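Local coordinates for protein predicted acyltransferase with acyl-CoA N-acyltransferase domain (Escherichia coli, PDB 4RS2) that binds coenzyme A and probably transfers acyl groups as a GNAT-family N-acyltransferase, and when overexpressed suppresses small-RNA-mediated gene silencing, at residues Ala91-Asp96 with Gly103-Leu108. Residues are numbered along the deposited sequence; the frame is centred on the assembly and turned at random.
With COA (coenzyme A), chain C.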
# COMPACT_ATOMS: atom_id res chain seq x y z
N ALA A 91 1.98 -1.04 -1.42
CA ALA A 91 2.81 -2.06 -0.79
C ALA A 91 3.92 -1.37 -0.05
O ALA A 91 4.46 -0.38 -0.54
CB ALA A 91 3.44 -2.99 -1.83
N PRO A 92 4.25 -1.83 1.15
CA PRO A 92 3.57 -2.88 1.91
C PRO A 92 2.44 -2.31 2.73
O PRO A 92 2.17 -1.11 2.69
CB PRO A 92 4.66 -3.37 2.86
CG PRO A 92 5.53 -2.21 3.09
CD PRO A 92 5.41 -1.30 1.89
N LEU A 93 1.74 -3.22 3.42
CA LEU A 93 0.66 -2.90 4.33
C LEU A 93 0.87 -3.74 5.55
O LEU A 93 0.92 -4.98 5.47
CB LEU A 93 -0.70 -3.23 3.71
CG LEU A 93 -1.91 -3.10 4.64
CD1 LEU A 93 -2.05 -1.66 5.07
CD2 LEU A 93 -3.19 -3.60 3.95
N ALA A 94 1.00 -3.10 6.70
CA ALA A 94 1.28 -3.83 7.93
C ALA A 94 0.66 -3.19 9.15
O ALA A 94 0.65 -1.98 9.27
CB ALA A 94 2.77 -3.95 8.12
N VAL A 95 0.16 -4.05 10.02
CA VAL A 95 -0.30 -3.61 11.33
C VAL A 95 0.39 -4.49 12.38
O VAL A 95 0.46 -5.72 12.24
CB VAL A 95 -1.82 -3.69 11.43
CG1 VAL A 95 -2.28 -3.45 12.86
CG2 VAL A 95 -2.47 -2.72 10.46
N ASP A 96 0.92 -3.82 13.42
CA ASP A 96 1.60 -4.53 14.51
C ASP A 96 0.66 -5.58 15.11
O ASP A 96 -0.49 -5.31 15.32
CB ASP A 96 2.03 -3.53 15.58
CG ASP A 96 2.93 -4.16 16.64
OD1 ASP A 96 2.53 -5.15 17.29
OD2 ASP A 96 4.02 -3.61 16.91
N GLY A 103 -9.34 -2.77 12.83
CA GLY A 103 -9.75 -1.98 11.68
C GLY A 103 -8.70 -1.00 11.17
O GLY A 103 -8.99 -0.17 10.32
N LEU A 104 -7.46 -1.06 11.68
CA LEU A 104 -6.42 -0.14 11.29
C LEU A 104 -5.95 -0.32 9.84
O LEU A 104 -5.62 0.65 9.18
CB LEU A 104 -5.21 -0.24 12.23
CG LEU A 104 -5.31 0.40 13.59
CD1 LEU A 104 -4.05 0.03 14.36
CD2 LEU A 104 -5.43 1.91 13.43
N ALA A 105 -5.90 -1.56 9.33
CA ALA A 105 -5.51 -1.74 7.92
C ALA A 105 -6.58 -1.15 7.02
O ALA A 105 -6.26 -0.43 6.08
CB ALA A 105 -5.28 -3.19 7.59
N ARG A 106 -7.84 -1.44 7.31
CA ARG A 106 -8.93 -0.84 6.58
C ARG A 106 -8.82 0.67 6.53
O ARG A 106 -8.95 1.29 5.47
CB ARG A 106 -10.28 -1.23 7.18
CG ARG A 106 -11.48 -0.60 6.49
CD ARG A 106 -12.77 -1.23 7.02
NE ARG A 106 -13.06 -2.53 6.44
CZ ARG A 106 -13.59 -2.70 5.24
NH1 ARG A 106 -13.88 -1.65 4.47
NH2 ARG A 106 -13.84 -3.90 4.77
N GLN A 107 -8.58 1.28 7.69
CA GLN A 107 -8.42 2.74 7.77
C GLN A 107 -7.22 3.26 6.99
O GLN A 107 -7.31 4.30 6.35
CB GLN A 107 -8.34 3.18 9.22
CG GLN A 107 -9.64 2.96 9.95
CD GLN A 107 -9.54 3.06 11.47
OE1 GLN A 107 -8.48 2.85 12.07
NE2 GLN A 107 -10.67 3.32 12.10
N LEU A 108 -6.08 2.58 7.10
CA LEU A 108 -4.90 3.02 6.37
C LEU A 108 -5.11 2.98 4.86
O LEU A 108 -4.74 3.92 4.13
CB LEU A 108 -3.72 2.12 6.74
CG LEU A 108 -3.09 2.35 8.11
CD1 LEU A 108 -2.23 1.19 8.52
CD2 LEU A 108 -2.25 3.60 8.03
N1A COA C . -7.06 -12.47 5.06
C2A COA C . -8.29 -11.98 4.76
N3A COA C . -8.84 -10.94 5.42
C4A COA C . -8.13 -10.33 6.41
C5A COA C . -6.81 -10.80 6.78
C6A COA C . -6.28 -11.94 6.03
N6A COA C . -5.05 -12.40 6.33
N7A COA C . -6.37 -10.03 7.79
C8A COA C . -7.34 -9.12 8.04
N9A COA C . -8.39 -9.33 7.25
C1B COA C . -9.62 -8.52 7.21
C2B COA C . -10.30 -8.29 8.54
O2B COA C . -11.04 -9.44 8.98
C3B COA C . -11.14 -7.09 8.22
O3B COA C . -12.29 -7.49 7.47
P3B COA C . -13.56 -6.51 7.24
O7A COA C . -13.17 -5.11 7.66
O8A COA C . -13.95 -6.65 5.82
O9A COA C . -14.60 -7.10 8.13
C4B COA C . -10.24 -6.29 7.29
O4B COA C . -9.25 -7.20 6.78
C5B COA C . -9.55 -5.12 7.98
O5B COA C . -8.93 -5.58 9.18
P1A COA C . -8.01 -4.65 10.12
O1A COA C . -8.33 -4.92 11.56
O2A COA C . -8.05 -3.27 9.54
O3A COA C . -6.53 -5.24 9.82
P2A COA C . -5.63 -6.24 10.69
O4A COA C . -5.25 -5.65 11.99
O5A COA C . -6.26 -7.62 10.77
O6A COA C . -4.32 -6.24 9.76
CBP COA C . -2.79 -7.12 8.11
CCP COA C . -4.23 -7.02 8.57
CDP COA C . -2.69 -8.00 6.86
CEP COA C . -2.34 -5.71 7.78
CAP COA C . -1.97 -7.72 9.27
OAP COA C . -2.45 -9.04 9.62
C9P COA C . -0.48 -7.77 9.02
O9P COA C . 0.25 -6.78 9.18
N8P COA C . -0.00 -8.97 8.70
C7P COA C . 1.42 -9.20 8.52
C6P COA C . 1.85 -8.81 7.13
C5P COA C . 1.23 -9.75 6.13
O5P COA C . 0.27 -9.42 5.46
N4P COA C . 1.80 -10.95 6.03
C3P COA C . 1.40 -11.92 5.02
C2P COA C . 2.62 -12.43 4.26
S1P COA C . 2.26 -12.61 2.50
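O2A on the first phosphate of coenzyme A's diphosphate is gripped by the first turn of helix 104-118: Arg106 N gives a nearly straight bond (2.9 Å, 169°), Ala105 N a weak, bent one. The other non-bridging oxygen of this phosphate, O1A, takes the shorter bond from Gly103 N, 2.7 Å, at the N-cap; Gly101 N also bonds the cofactor. Strand 87-95 holds the pantetheine arm instead, Val95 N pointing almost straight at the carbonyl O9P (2.9 Å, 170°). Arg106 turns to the 3'-phosphate, its chain bent at chi3: NE donates to O7A and NH2 to O8A, and the phosphorus P3B lies in the guanidinium plane at its edge. Arg106 NH2 also bonds Arg135 O.

Between strand and helix, beside the pantetheine and diphosphate, apolar side chains meet. Val95 CG2 lies 4.0 Å from Ala105 CB and also touches Leu104 CB, the Val95 and Leu104 side chains crossing at about a right angle. In Leu93, chi1 173° sets CG anti to the backbone N; from there CD2 lies 4.2 Å from Ala105 CB, and CD1 comes more loosely, 4.5 Å, to Leu108 CB. Leu104 also packs on Ile70 and Leu108 on Val73 of strand 69-80.

This is the start of the beta-alpha-beta unit 87-127 and the diphosphate-binding turn of the GNAT fold. Backbone N-H groups at a helix N-terminus, with its dipole, probably help to offset the diphosphate's charge, while Arg106 pairs with the 3'-phosphate, the group that dephospho-coenzyme A lacks.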